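Local coordinates for brain-specific angiogenesis inhibitor 1-associated protein 2-like protein 2 (Mus musculus, PDB 3OK8), which binds phosphoinositides, including phosphatidylinositol 4,5-bisphosphate headgroups, through its I-BAR domain and induces planar or gently curved membrane structures, at residues F10-M15 with Y124-R129; F43-S47 with L91-V95; T83-L87 with M210-R214; D101-M106 with F188-H193; D113-I117 with E181-R185. One frame throughout, in Å; residues are numbered along the deposited sequence. Where two conformers were deposited one is given.

In the fold
All five contacts join long, nearly antiparallel helices of one I-BAR (IMD) three-helix bundle. Contacts 1 and 2 pair helix 5-66 with helix 71-147, on opposite sides of the chain's centre, their own centres about 47 Å apart; contacts 3, 4 and 5 pair helix 71-147 with helix 153-217. Contact 4, its centre about 5 Å from the chain's centre, has four of its eight touching residues buried and mixes a lysine-to-carbonyl bond with CH-pi packing. Contacts 1 and 3 are partly buried too, one an aromatic cluster, the other methionine packing. Contacts 2 and 5 lie at the surface, the former a small CH-pi patch with no hydrogen bond across it, the latter a salt-bridge network. Contacts 2 to 5 also touch the second subunit.

Contact 1: F10-M15 with Y124-R129; sequences FYRSTM and YEIEYR
In the I-BAR three-helix bundle, Tyr-11 of helix 5-66 enters helix 71-147 as a knob in a hole formed by Tyr-124, Glu-125, Tyr-128 and Arg-129. The segments run antiparallel, with axes at 172° and 11.7 Å apart at closest approach. With CG anti to the backbone N (chi1 175°), the Tyr-11 side chain reaches across the gap and joins an aromatic cluster. Its CD1 lies over the centre of the Tyr-128 ring, yet the planes meet obliquely at 43°, so the pair is neither a parallel stack nor an edge-to-face one. Tyr-124 is nearly parallel to Tyr-11 but displaced along the ring plane, with little overlap between the two.

The two faces of Tyr-11 are bounded differently. Met-15 CG of its own helix lies over one. Against the opposite face the guanidinium of Arg-129 stacks nearly parallel to the ring but displaced toward its hydroxyl end, the centres 4.7 Å apart. Glu-125 CG meets the phenol at its rim, 3.3 Å from Tyr-11 OH.

Tyr-124 also touches Ser-174 of helix 153-217, which brings the third helix to the cluster. Around the Tyr-124 ring, Thr-14 CG2 makes a CH-pi contact over one face, 3.9 Å from the centroid, while Met-15 CE comes in at the ring edge, 3.2 Å from Tyr-124 CD1.

Contact 2: F43-S47 with L91-V95; sequences FHALS and LEVVV
Phe-43 and Val-95 make the main apolar contact here, between helix 5-66 and helix 71-147 of the I-BAR bundle. Val-95 CG2 sits over one face of the Phe-43 ring in a CH-pi contact, 4.2 Å from the centroid and 22° off the ring normal; the methyl is offset toward the rim, nearest to CD1. Leu-91, one helical turn before Val-95, adds its CD2 at 4.2 Å from Phe-43 CE1, approaching the ring obliquely.

Beside this apolar patch, His-44 and Glu-92 cross at about a right angle. In one of two deposited conformers, and so only tentatively, Glu-92 OE2 lies at the imidazole edge, 3.6 Å from His-44 ND1, close but not hydrogen-bonded.

What sets these groups in place is the antiparallel run of the two segments, with axes at 170° and 11.5 Å apart at closest approach. One turn earlier on helix 5-66, the Tyr-39 ring meets Phe-43. The patch touches Phe-203 of helix 153-217 through Leu-91, and Leu-46 of the second subunit through Phe-43. With no hydrogen bond between the two segments, cohesion across them rests mainly on dispersion; any electrostatic help from Glu-92 would depend on its conformer and on a protonated His-44.

Contact 3: T83-L87 with M210-R214; sequences TQRHL and MLQNR
Met-210 of helix 153-217 packs against Thr-83, His-86 and Leu-87 of helix 71-147, near one end of the I-BAR three-helix bundle; the centre of the contact is about 33 Å from the centre of the chain. The two segments are antiparallel (171°), and the closest CA pair, Thr-83 and Met-210, is 8.2 Å apart.

Polar groups contribute little across the helix pair, where no hydrogen bond forms. Thr-83 OG1 is instead hydrogen-bonded to Gln-79 O of its own helix, one turn back. Arg-214 runs alongside Thr-83 with the opposite heading and, in the conformer described, one of two deposited, brings NE to 3.6 Å from Thr-83 OG1. The bonds its NH2 makes within its own segment, to Met-210 O and Asn-213 OD1, are weak and equally tentative.

The apolar contacts converge on one methyl group. Met-210 CE is 3.7 Å from Thr-83 CG2 and equally far from His-86 CB, so it touches side chains three residues apart on the facing helix. This reach depends on the Met-210 chain, whose CG lies between the backbone N and the carbonyl carbon (chi1 48°) and which then turns at chi3. Leu-211 CD2 adds a looser contact to Thr-83 CG2. Leu-87 and Leu-211 both pack on Phe-200 of the second subunit, which ties this methyl packing to the dimer interface. The Met-210 sulfur approaches the CD1 branch of Leu-87, and Met-210 CE presses on Leu-87 CD1 itself at 3.2 Å, tighter than usual van der Waals contact.

Contact 4: D101-M106 with F188-H193; sequences DLLQHM and FLAEKH
Segments 101-106 and 188-193 run antiparallel at 147°, with axes 10.8 Å apart at closest approach, and this part of the I-BAR three-helix bundle departs further from straight antiparallel packing than its other helix contacts described here. Helix 71-147 widens to a pi turn at 101-103, and the closest CA pair, Leu-102 and Lys-192, falls just at that turn.

Lys-192 makes the polar link across the helices. Its chain, with CG beside the backbone N and a bend at chi2, carries NZ to the Asp-101 carbonyl, where it donates a hydrogen bond of 2.8 Å to Asp-101 O. The amine lies in the carbonyl plane, with a C=O...N angle of 155°. The Asp-101 carboxylate is farther off, though its opposite charge may still favour the ammonium group. On the way, Lys-192 CE lies over one face of His-105, 4.0 Å from the centroid, in a CH-pi contact. His-105 and Phe-188 then meet rim to rim, His-105 ND1 standing 3.4 Å from Phe-188 CE2 near the phenyl plane.

Deeper in the bundle, Met-106 extends beyond CG and sets CE tightly against Leu-189 CD1, at 3.4 Å; Met-106 also touches Val-33 of helix 5-66. His-193 NE2 is hydrogen-bonded to Tyr-53 OH of the second subunit, while His-193 ND1 donates to Leu-189 O at 3.0 Å. Held by both ring nitrogens, the imidazole offers a fixed face to helix 71-147: Leu-102 CD1 lies over its centre, 12° off the ring normal.

Contact 5: D113-I117 with E181-R185; sequences DMQFI and EEKRR
Asp-113 of helix 71-147 and Arg-185 of helix 153-217 form a salt bridge across the I-BAR three-helix bundle. The straighter of its two bonds runs from Arg-185 NE to Asp-113 OD2, 3.0 Å long with an angle of 168° at the hydrogen; it uses the syn lone pair and lies in the guanidinium plane. A second, weak bond joins Arg-185 NH1 to Asp-113 OD1. The planes of the Asp-113 carboxylate and the Arg-185 guanidinium are 43° apart, consistent with this uneven grip.

Glu-181, one turn before Arg-185, extends the network. Arg-185 NH2 donates to Glu-181 O at 2.7 Å and to Glu-181 OE2 at 2.8 Å, meeting the latter from above the carboxylate plane. Arg-184 NH2 takes the other oxygen, Glu-181 OE1. Arg-185 is thus gripped along several N-H groups, which restricts the rotation of its guanidinium, and the alternating charges probably stabilise one another.

Packing flanks the ions. The Phe-116 ring is near-parallel to the guanidinium (12°) but not stacked on it: Arg-185 NH1 reaches Phe-116 CE1 obliquely, and Glu-181 OE2 meets CE1 at the ring edge. Phe-25 of helix 5-66 touches Arg-185, and Ile-21 and Met-22 touch Ile-117. From helix 71-147, Ile-117 CD1 lies over one face of the Arg-185 guanidinium, offset toward NH1.

Contact 1: F10-M15 with Y124-R129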
# COMPACT_ATOMS: atom_id res chain seq x y z
N PHE A 10 -37.18 29.61 12.68
CA PHE A 10 -35.78 29.84 12.98
C PHE A 10 -35.34 28.94 14.11
O PHE A 10 -34.30 28.28 14.04
CB PHE A 10 -35.53 31.31 13.32
CG PHE A 10 -35.31 32.17 12.13
CD1 PHE A 10 -34.03 32.54 11.76
CD2 PHE A 10 -36.37 32.60 11.36
CE1 PHE A 10 -33.81 33.33 10.65
CE2 PHE A 10 -36.16 33.39 10.24
CZ PHE A 10 -34.88 33.76 9.89
N TYR A 11 -36.14 28.90 15.16
CA TYR A 11 -35.82 28.08 16.32
C TYR A 11 -35.61 26.64 15.93
O TYR A 11 -34.66 26.01 16.37
CB TYR A 11 -36.91 28.14 17.37
CG TYR A 11 -36.63 27.21 18.52
CD1 TYR A 11 -35.78 27.59 19.55
CD2 TYR A 11 -37.18 25.93 18.55
CE1 TYR A 11 -35.50 26.73 20.59
CE2 TYR A 11 -36.90 25.07 19.59
CZ TYR A 11 -36.06 25.48 20.61
OH TYR A 11 -35.78 24.64 21.66
N ARG A 12 -36.53 26.11 15.12
CA ARG A 12 -36.46 24.72 14.68
C ARG A 12 -35.28 24.47 13.74
O ARG A 12 -34.60 23.45 13.84
CB ARG A 12 -37.77 24.29 14.01
CG ARG A 12 -38.85 23.85 14.99
CD ARG A 12 -40.27 24.07 14.45
NE ARG A 12 -40.32 24.14 12.99
CZ ARG A 12 -40.94 25.10 12.31
NH1 ARG A 12 -41.59 26.08 12.94
NH2 ARG A 12 -40.92 25.08 10.98
N SER A 13 -35.04 25.41 12.83
CA SER A 13 -33.97 25.30 11.85
C SER A 13 -32.59 25.34 12.50
O SER A 13 -31.69 24.62 12.10
CB SER A 13 -34.08 26.41 10.80
OG SER A 13 -34.90 26.00 9.72
N THR A 14 -32.44 26.20 13.49
CA THR A 14 -31.20 26.31 14.24
C THR A 14 -30.96 25.05 15.07
O THR A 14 -29.82 24.62 15.27
CB THR A 14 -31.22 27.52 15.18
OG1 THR A 14 -31.49 28.71 14.42
CG2 THR A 14 -29.88 27.67 15.87
N MET A 15 -32.05 24.45 15.54
CA MET A 15 -31.98 23.26 16.37
C MET A 15 -31.62 22.03 15.55
O MET A 15 -30.90 21.16 16.01
CB MET A 15 -33.30 23.05 17.11
CG MET A 15 -33.42 23.91 18.35
SD MET A 15 -32.34 23.30 19.66
CE MET A 15 -31.68 24.82 20.30
N TYR A 124 -28.01 28.92 23.40
CA TYR A 124 -29.00 29.38 22.44
C TYR A 124 -30.41 29.07 22.89
O TYR A 124 -31.27 29.95 22.90
CB TYR A 124 -28.76 28.76 21.07
CG TYR A 124 -29.95 28.93 20.15
CD1 TYR A 124 -30.80 27.87 19.88
CD2 TYR A 124 -30.23 30.16 19.58
CE1 TYR A 124 -31.90 28.03 19.05
CE2 TYR A 124 -31.32 30.33 18.75
CZ TYR A 124 -32.15 29.27 18.49
OH TYR A 124 -33.23 29.45 17.66
N GLU A 125 -30.68 27.82 23.23
CA GLU A 125 -32.03 27.46 23.64
C GLU A 125 -32.53 28.32 24.81
O GLU A 125 -33.62 28.89 24.76
CB GLU A 125 -32.13 25.99 23.99
CG GLU A 125 -33.55 25.46 23.88
CD GLU A 125 -33.68 24.04 24.38
OE1 GLU A 125 -32.73 23.25 24.21
OE2 GLU A 125 -34.76 23.72 24.94
N ILE A 126 -31.71 28.42 25.85
CA ILE A 126 -32.07 29.15 27.05
C ILE A 126 -32.32 30.63 26.79
O ILE A 126 -33.20 31.22 27.39
CB ILE A 126 -31.01 28.99 28.15
CG1 ILE A 126 -31.57 29.44 29.51
CG2 ILE A 126 -29.75 29.77 27.81
CD1 ILE A 126 -30.59 29.27 30.66
N GLU A 127 -31.55 31.24 25.89
CA GLU A 127 -31.76 32.65 25.60
C GLU A 127 -33.03 32.84 24.79
O GLU A 127 -33.72 33.83 24.96
CB GLU A 127 -30.58 33.28 24.86
CG GLU A 127 -30.83 34.76 24.56
CD GLU A 127 -29.61 35.52 24.05
OE1 GLU A 127 -29.76 36.72 23.77
OE2 GLU A 127 -28.51 34.93 23.93
N TYR A 128 -33.33 31.88 23.92
CA TYR A 128 -34.55 31.93 23.12
C TYR A 128 -35.78 31.86 24.03
O TYR A 128 -36.72 32.64 23.88
CB TYR A 128 -34.56 30.79 22.11
CG TYR A 128 -35.77 30.77 21.20
CD1 TYR A 128 -36.96 30.19 21.62
CD2 TYR A 128 -35.72 31.32 19.93
CE1 TYR A 128 -38.07 30.16 20.80
CE2 TYR A 128 -36.82 31.29 19.10
CZ TYR A 128 -37.99 30.71 19.54
OH TYR A 128 -39.08 30.68 18.72
N ARG A 129 -35.76 30.92 24.97
CA ARG A 129 -36.85 30.77 25.91
C ARG A 129 -37.14 32.06 26.71
O ARG A 129 -38.29 32.42 26.92
CB ARG A 129 -36.59 29.58 26.86
CG ARG A 129 -37.39 28.30 26.55
CD ARG A 129 -36.79 27.42 25.43
NE ARG A 129 -37.56 27.47 24.19
CZ ARG A 129 -38.39 26.51 23.78
NH1 ARG A 129 -39.04 26.64 22.63
NH2 ARG A 129 -38.56 25.42 24.51
O HOH W 1 -32.19 30.80 15.40

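Contact 2: F43-S47 with L91-V95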
# COMPACT_ATOMS: atom_id res chain seq x y z
N PHE A 43 -2.11 -1.34 7.36
CA PHE A 43 -0.84 -0.79 6.89
C PHE A 43 0.36 -1.45 7.55
O PHE A 43 1.33 -1.80 6.88
CB PHE A 43 -0.74 0.71 7.20
CG PHE A 43 -1.22 1.62 6.11
CD1 PHE A 43 -0.53 1.71 4.90
CD2 PHE A 43 -2.34 2.43 6.30
CE1 PHE A 43 -0.96 2.57 3.89
CE2 PHE A 43 -2.78 3.30 5.30
CZ PHE A 43 -2.10 3.36 4.09
N HIS A 44 0.33 -1.58 8.87
CA HIS A 44 1.46 -2.11 9.60
C HIS A 44 1.69 -3.59 9.25
O HIS A 44 2.82 -4.07 9.24
CB HIS A 44 1.24 -1.96 11.12
CG HIS A 44 1.28 -0.54 11.60
ND1 HIS A 44 2.30 0.34 11.28
CD2 HIS A 44 0.44 0.14 12.41
CE1 HIS A 44 2.07 1.50 11.87
NE2 HIS A 44 0.95 1.41 12.56
N ALA A 45 0.60 -4.29 8.97
CA ALA A 45 0.64 -5.69 8.55
C ALA A 45 1.19 -5.83 7.13
O ALA A 45 1.92 -6.79 6.85
CB ALA A 45 -0.75 -6.32 8.65
N LEU A 46 0.84 -4.91 6.24
CA LEU A 46 1.36 -4.97 4.88
C LEU A 46 2.86 -4.74 4.91
O LEU A 46 3.62 -5.47 4.28
CB LEU A 46 0.70 -3.96 3.94
CG LEU A 46 1.18 -4.00 2.48
CD1 LEU A 46 0.65 -5.23 1.73
CD2 LEU A 46 0.78 -2.75 1.76
N SER A 47 3.30 -3.73 5.65
CA SER A 47 4.71 -3.41 5.69
C SER A 47 5.54 -4.58 6.25
O SER A 47 6.70 -4.73 5.90
CB SER A 47 4.97 -2.11 6.45
OG SER A 47 5.11 -2.34 7.84
N LEU A 91 7.02 5.40 3.21
CA LEU A 91 5.59 5.25 3.38
C LEU A 91 5.16 5.33 4.84
O LEU A 91 4.09 5.84 5.13
CB LEU A 91 5.07 3.98 2.72
CG LEU A 91 3.54 3.89 2.78
CD1 LEU A 91 2.90 4.89 1.82
CD2 LEU A 91 3.03 2.47 2.51
N GLU A 92 5.99 4.83 5.76
CA GLU A 92 5.64 4.90 7.17
C GLU A 92 5.74 6.35 7.68
O GLU A 92 5.54 6.63 8.87
CB GLU A 92 6.45 3.92 8.02
CG GLU A 92 5.61 3.14 9.05
CD GLU A 92 6.14 1.74 9.36
OE1 GLU A 92 6.96 1.20 8.59
OE2 GLU A 92 5.72 1.16 10.39
N VAL A 93 6.03 7.28 6.77
CA VAL A 93 5.98 8.71 7.08
C VAL A 93 4.57 9.23 6.88
O VAL A 93 4.02 9.89 7.76
CB VAL A 93 6.92 9.53 6.18
CG1 VAL A 93 6.91 10.99 6.61
CG2 VAL A 93 8.35 8.95 6.20
N VAL A 94 4.00 8.92 5.72
CA VAL A 94 2.60 9.21 5.43
C VAL A 94 1.67 8.55 6.44
O VAL A 94 0.68 9.15 6.89
CB VAL A 94 2.27 8.66 4.04
CG1 VAL A 94 0.86 9.06 3.61
CG2 VAL A 94 3.32 9.11 3.02
N VAL A 95 1.96 7.29 6.77
CA VAL A 95 1.21 6.54 7.77
C VAL A 95 1.27 7.22 9.13
O VAL A 95 0.32 7.16 9.92
CB VAL A 95 1.74 5.09 7.93
CG1 VAL A 95 0.87 4.30 8.89
CG2 VAL A 95 1.84 4.38 6.58

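Contact 3: T83-L87 with M210-R214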
# COMPACT_ATOMS: atom_id res chain seq x y z
N THR A 83 15.76 -1.36 -1.99
CA THR A 83 14.79 -0.38 -2.50
C THR A 83 13.45 -0.47 -1.80
O THR A 83 12.88 0.55 -1.40
CB THR A 83 14.51 -0.58 -4.00
OG1 THR A 83 15.72 -0.45 -4.73
CG2 THR A 83 13.50 0.47 -4.51
N GLN A 84 12.94 -1.69 -1.66
CA GLN A 84 11.68 -1.88 -0.99
C GLN A 84 11.82 -1.37 0.44
O GLN A 84 10.94 -0.68 0.95
CB GLN A 84 11.22 -3.34 -1.06
CG GLN A 84 9.98 -3.64 -0.22
CD GLN A 84 10.31 -3.76 1.26
OE1 GLN A 84 9.45 -3.59 2.12
NE2 GLN A 84 11.59 -4.04 1.55
N ARG A 85 12.94 -1.67 1.10
CA ARG A 85 13.14 -1.14 2.44
C ARG A 85 13.00 0.38 2.48
O ARG A 85 12.38 0.92 3.38
CB ARG A 85 14.49 -1.57 3.01
CG ARG A 85 14.66 -1.26 4.48
CD ARG A 85 15.82 -2.04 5.08
NE ARG A 85 17.10 -1.81 4.40
CZ ARG A 85 17.76 -2.73 3.70
NH1 ARG A 85 18.91 -2.41 3.13
NH2 ARG A 85 17.28 -3.96 3.57
N HIS A 86 13.54 1.06 1.47
CA HIS A 86 13.48 2.53 1.41
C HIS A 86 12.07 3.05 1.19
O HIS A 86 11.63 3.94 1.91
CB HIS A 86 14.39 3.07 0.31
CG HIS A 86 15.83 2.76 0.52
ND1 HIS A 86 16.50 3.09 1.68
CD2 HIS A 86 16.75 2.17 -0.29
CE1 HIS A 86 17.76 2.70 1.59
NE2 HIS A 86 17.94 2.14 0.40
N LEU A 87 11.38 2.50 0.19
CA LEU A 87 10.00 2.89 -0.13
C LEU A 87 9.11 2.74 1.08
O LEU A 87 8.13 3.45 1.23
CB LEU A 87 9.44 2.03 -1.27
CG LEU A 87 9.73 2.43 -2.73
CD1 LEU A 87 11.23 2.51 -2.98
CD2 LEU A 87 9.09 1.44 -3.70
N MET A 210 12.97 7.08 -7.60
CA MET A 210 13.98 6.03 -7.59
C MET A 210 13.69 4.87 -8.51
O MET A 210 14.60 4.16 -8.92
CB MET A 210 14.24 5.52 -6.18
CG MET A 210 13.00 5.21 -5.41
SD MET A 210 13.38 5.50 -3.68
CE MET A 210 14.11 3.93 -3.25
N LEU A 211 12.42 4.65 -8.84
CA LEU A 211 12.08 3.54 -9.71
C LEU A 211 12.37 3.84 -11.17
O LEU A 211 12.52 2.92 -11.97
CB LEU A 211 10.62 3.11 -9.52
CG LEU A 211 10.37 2.29 -8.26
CD1 LEU A 211 9.01 1.63 -8.32
CD2 LEU A 211 11.45 1.23 -8.08
N GLN A 212 12.48 5.12 -11.52
CA GLN A 212 12.73 5.48 -12.91
C GLN A 212 14.17 5.16 -13.27
O GLN A 212 14.50 4.91 -14.44
CB GLN A 212 12.41 6.96 -13.15
CG GLN A 212 10.95 7.28 -12.86
CD GLN A 212 10.48 8.57 -13.50
OE1 GLN A 212 9.55 8.56 -14.30
NE2 GLN A 212 11.13 9.67 -13.17
N ASN A 213 15.04 5.15 -12.26
CA ASN A 213 16.42 4.77 -12.47
C ASN A 213 16.65 3.30 -12.14
O ASN A 213 17.30 2.62 -12.92
CB ASN A 213 17.37 5.71 -11.72
CG ASN A 213 17.48 5.37 -10.25
OD1 ASN A 213 18.13 4.39 -9.87
ND2 ASN A 213 16.84 6.17 -9.41
N ARG A 214 16.12 2.79 -11.03
CA ARG A 214 16.32 1.39 -10.71
C ARG A 214 15.97 0.52 -11.90
O ARG A 214 16.76 -0.32 -12.30
CB ARG A 214 15.48 0.96 -9.50
CG ARG A 214 15.86 1.60 -8.17
CD ARG A 214 17.34 1.58 -7.90
NE ARG A 214 17.64 2.05 -6.55
CZ ARG A 214 17.53 3.32 -6.16
NH1 ARG A 214 17.82 3.65 -4.91
NH2 ARG A 214 17.14 4.26 -7.01

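Contact 4: D101-M106 with F188-H193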
# COMPACT_ATOMS: atom_id res chain seq x y z
N ASP A 101 -1.20 13.33 13.09
CA ASP A 101 -1.82 14.60 12.71
C ASP A 101 -3.34 14.54 12.61
O ASP A 101 -4.04 15.57 12.70
CB ASP A 101 -1.29 15.06 11.35
CG ASP A 101 0.02 15.83 11.46
OD1 ASP A 101 1.03 15.36 10.90
OD2 ASP A 101 0.03 16.91 12.10
N LEU A 102 -3.85 13.34 12.38
CA LEU A 102 -5.26 13.21 12.09
C LEU A 102 -5.97 12.37 13.15
O LEU A 102 -6.85 12.86 13.85
CB LEU A 102 -5.43 12.65 10.68
CG LEU A 102 -6.78 12.71 9.98
CD1 LEU A 102 -6.57 12.68 8.49
CD2 LEU A 102 -7.67 11.57 10.40
N LEU A 103 -5.55 11.11 13.29
CA LEU A 103 -6.21 10.16 14.17
C LEU A 103 -6.08 10.44 15.67
O LEU A 103 -7.02 10.19 16.42
CB LEU A 103 -5.76 8.73 13.84
CG LEU A 103 -6.59 7.87 12.87
CD1 LEU A 103 -7.39 8.69 11.88
CD2 LEU A 103 -5.70 6.86 12.12
N GLN A 104 -4.94 10.95 16.12
CA GLN A 104 -4.79 11.33 17.53
C GLN A 104 -5.53 12.63 17.81
O GLN A 104 -5.91 12.94 18.95
CB GLN A 104 -3.32 11.48 17.92
CG GLN A 104 -2.55 10.19 18.06
CD GLN A 104 -1.09 10.42 18.42
OE1 GLN A 104 -0.25 9.55 18.24
NE2 GLN A 104 -0.79 11.61 18.93
N HIS A 105 -5.73 13.41 16.75
CA HIS A 105 -6.40 14.69 16.89
C HIS A 105 -7.89 14.52 17.19
O HIS A 105 -8.43 15.14 18.11
CB HIS A 105 -6.20 15.53 15.63
CG HIS A 105 -6.42 16.99 15.84
ND1 HIS A 105 -7.58 17.63 15.47
CD2 HIS A 105 -5.63 17.94 16.41
CE1 HIS A 105 -7.50 18.91 15.79
NE2 HIS A 105 -6.33 19.12 16.36
N MET A 106 -8.55 13.67 16.41
CA MET A 106 -9.98 13.46 16.56
C MET A 106 -10.35 12.84 17.90
O MET A 106 -11.24 13.33 18.58
CB MET A 106 -10.54 12.64 15.40
CG MET A 106 -10.69 13.42 14.11
SD MET A 106 -11.03 12.32 12.71
CE MET A 106 -10.63 13.38 11.32
N PHE A 188 -12.76 21.37 8.49
CA PHE A 188 -11.65 20.84 9.26
C PHE A 188 -11.38 19.40 8.82
O PHE A 188 -10.24 18.97 8.81
CB PHE A 188 -11.96 20.90 10.75
CG PHE A 188 -11.33 19.78 11.57
CD1 PHE A 188 -11.91 18.50 11.59
CD2 PHE A 188 -10.19 20.01 12.34
CE1 PHE A 188 -11.35 17.48 12.35
CE2 PHE A 188 -9.63 18.99 13.10
CZ PHE A 188 -10.21 17.72 13.10
N LEU A 189 -12.43 18.67 8.47
CA LEU A 189 -12.31 17.30 8.01
C LEU A 189 -11.66 17.30 6.64
O LEU A 189 -10.69 16.57 6.38
CB LEU A 189 -13.68 16.62 7.97
CG LEU A 189 -13.72 15.09 7.94
CD1 LEU A 189 -12.86 14.52 9.07
CD2 LEU A 189 -15.17 14.59 8.06
N ALA A 190 -12.17 18.16 5.76
CA ALA A 190 -11.60 18.33 4.44
C ALA A 190 -10.13 18.80 4.48
O ALA A 190 -9.33 18.37 3.66
CB ALA A 190 -12.45 19.27 3.61
N GLU A 191 -9.78 19.66 5.42
CA GLU A 191 -8.42 20.21 5.46
C GLU A 191 -7.42 19.15 5.91
O GLU A 191 -6.37 18.98 5.29
CB GLU A 191 -8.33 21.45 6.36
CG GLU A 191 -9.17 22.65 5.86
CD GLU A 191 -8.94 23.96 6.65
OE1 GLU A 191 -8.45 23.91 7.80
OE2 GLU A 191 -9.26 25.04 6.12
N LYS A 192 -7.74 18.44 6.99
CA LYS A 192 -6.87 17.38 7.48
C LYS A 192 -6.62 16.31 6.42
O LYS A 192 -5.55 15.73 6.35
CB LYS A 192 -7.45 16.74 8.73
CG LYS A 192 -7.36 17.63 9.96
CD LYS A 192 -5.96 17.60 10.52
CE LYS A 192 -5.97 17.98 11.99
NZ LYS A 192 -4.60 18.32 12.43
N HIS A 193 -7.62 16.06 5.59
CA HIS A 193 -7.48 15.05 4.55
C HIS A 193 -6.76 15.58 3.35
O HIS A 193 -6.19 14.82 2.56
CB HIS A 193 -8.84 14.45 4.20
CG HIS A 193 -9.27 13.38 5.15
ND1 HIS A 193 -9.95 13.66 6.32
CD2 HIS A 193 -9.06 12.05 5.14
CE1 HIS A 193 -10.17 12.53 6.97
NE2 HIS A 193 -9.63 11.54 6.28

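Contact 5: D113-I117 with E181-R185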
# COMPACT_ATOMS: atom_id res chain seq x y z
N ASP A 113 -15.16 18.82 21.69
CA ASP A 113 -15.95 19.60 20.76
C ASP A 113 -17.42 19.20 20.82
O ASP A 113 -18.29 20.00 20.46
CB ASP A 113 -15.41 19.49 19.34
CG ASP A 113 -16.11 20.43 18.39
OD1 ASP A 113 -15.62 21.57 18.19
OD2 ASP A 113 -17.17 20.04 17.86
N MET A 114 -17.71 17.99 21.27
CA MET A 114 -19.09 17.62 21.53
C MET A 114 -19.63 18.57 22.60
O MET A 114 -20.62 19.26 22.38
CB MET A 114 -19.21 16.16 21.98
CG MET A 114 -20.63 15.78 22.43
SD MET A 114 -21.84 15.61 21.09
CE MET A 114 -21.49 13.94 20.54
N GLN A 115 -18.96 18.60 23.75
CA GLN A 115 -19.32 19.45 24.87
C GLN A 115 -19.38 20.94 24.50
O GLN A 115 -20.19 21.70 25.06
CB GLN A 115 -18.35 19.23 26.02
CG GLN A 115 -18.62 20.09 27.25
CD GLN A 115 -19.62 19.45 28.20
OE1 GLN A 115 -20.06 20.08 29.17
NE2 GLN A 115 -19.99 18.21 27.94
N PHE A 116 -18.54 21.36 23.57
CA PHE A 116 -18.53 22.75 23.13
C PHE A 116 -19.83 23.12 22.43
O PHE A 116 -20.48 24.10 22.79
CB PHE A 116 -17.37 23.00 22.18
CG PHE A 116 -17.45 24.32 21.45
CD1 PHE A 116 -18.01 24.41 20.18
CD2 PHE A 116 -16.95 25.48 22.03
CE1 PHE A 116 -18.07 25.61 19.51
CE2 PHE A 116 -17.01 26.69 21.36
CZ PHE A 116 -17.58 26.76 20.10
N ILE A 117 -20.19 22.33 21.42
CA ILE A 117 -21.44 22.52 20.70
C ILE A 117 -22.66 22.27 21.59
O ILE A 117 -23.74 22.82 21.33
CB ILE A 117 -21.51 21.62 19.44
CG1 ILE A 117 -21.44 22.47 18.17
CG2 ILE A 117 -22.81 20.87 19.40
CD1 ILE A 117 -20.27 23.40 18.10
N GLU A 181 -20.63 27.12 12.33
CA GLU A 181 -20.02 26.04 13.11
C GLU A 181 -20.06 24.71 12.36
O GLU A 181 -19.09 23.94 12.38
CB GLU A 181 -20.76 25.89 14.44
CG GLU A 181 -20.56 27.06 15.39
CD GLU A 181 -19.10 27.26 15.79
OE1 GLU A 181 -18.56 28.36 15.53
OE2 GLU A 181 -18.50 26.32 16.36
N GLU A 182 -21.19 24.44 11.73
CA GLU A 182 -21.34 23.22 10.96
C GLU A 182 -20.31 23.21 9.85
O GLU A 182 -19.58 22.23 9.67
CB GLU A 182 -22.74 23.14 10.38
CG GLU A 182 -22.97 21.95 9.47
CD GLU A 182 -24.42 21.85 9.06
OE1 GLU A 182 -24.85 22.65 8.21
OE2 GLU A 182 -25.13 20.98 9.62
N LYS A 183 -20.25 24.31 9.10
CA LYS A 183 -19.30 24.41 8.00
C LYS A 183 -17.85 24.31 8.47
O LYS A 183 -17.01 23.71 7.80
CB LYS A 183 -19.50 25.70 7.20
CG LYS A 183 -18.60 25.81 5.98
CD LYS A 183 -18.90 27.05 5.12
CE LYS A 183 -18.36 26.89 3.71
NZ LYS A 183 -18.60 28.07 2.83
N ARG A 184 -17.57 24.89 9.63
CA ARG A 184 -16.21 24.88 10.16
C ARG A 184 -15.73 23.45 10.40
O ARG A 184 -14.55 23.14 10.22
CB ARG A 184 -16.14 25.70 11.43
CG ARG A 184 -15.98 27.19 11.15
CD ARG A 184 -16.20 28.05 12.39
NE ARG A 184 -15.71 29.40 12.17
CZ ARG A 184 -15.92 30.43 12.99
NH1 ARG A 184 -15.43 31.63 12.71
NH2 ARG A 184 -16.62 30.26 14.11
N ARG A 185 -16.65 22.59 10.81
CA ARG A 185 -16.34 21.19 11.09
C ARG A 185 -16.21 20.35 9.82
O ARG A 185 -15.34 19.48 9.76
CB ARG A 185 -17.33 20.61 12.10
CG ARG A 185 -17.03 21.09 13.52
CD ARG A 185 -18.26 21.27 14.40
NE ARG A 185 -17.88 21.89 15.67
CZ ARG A 185 -17.70 23.20 15.83
NH1 ARG A 185 -17.36 23.69 17.02
NH2 ARG A 185 -17.87 24.03 14.81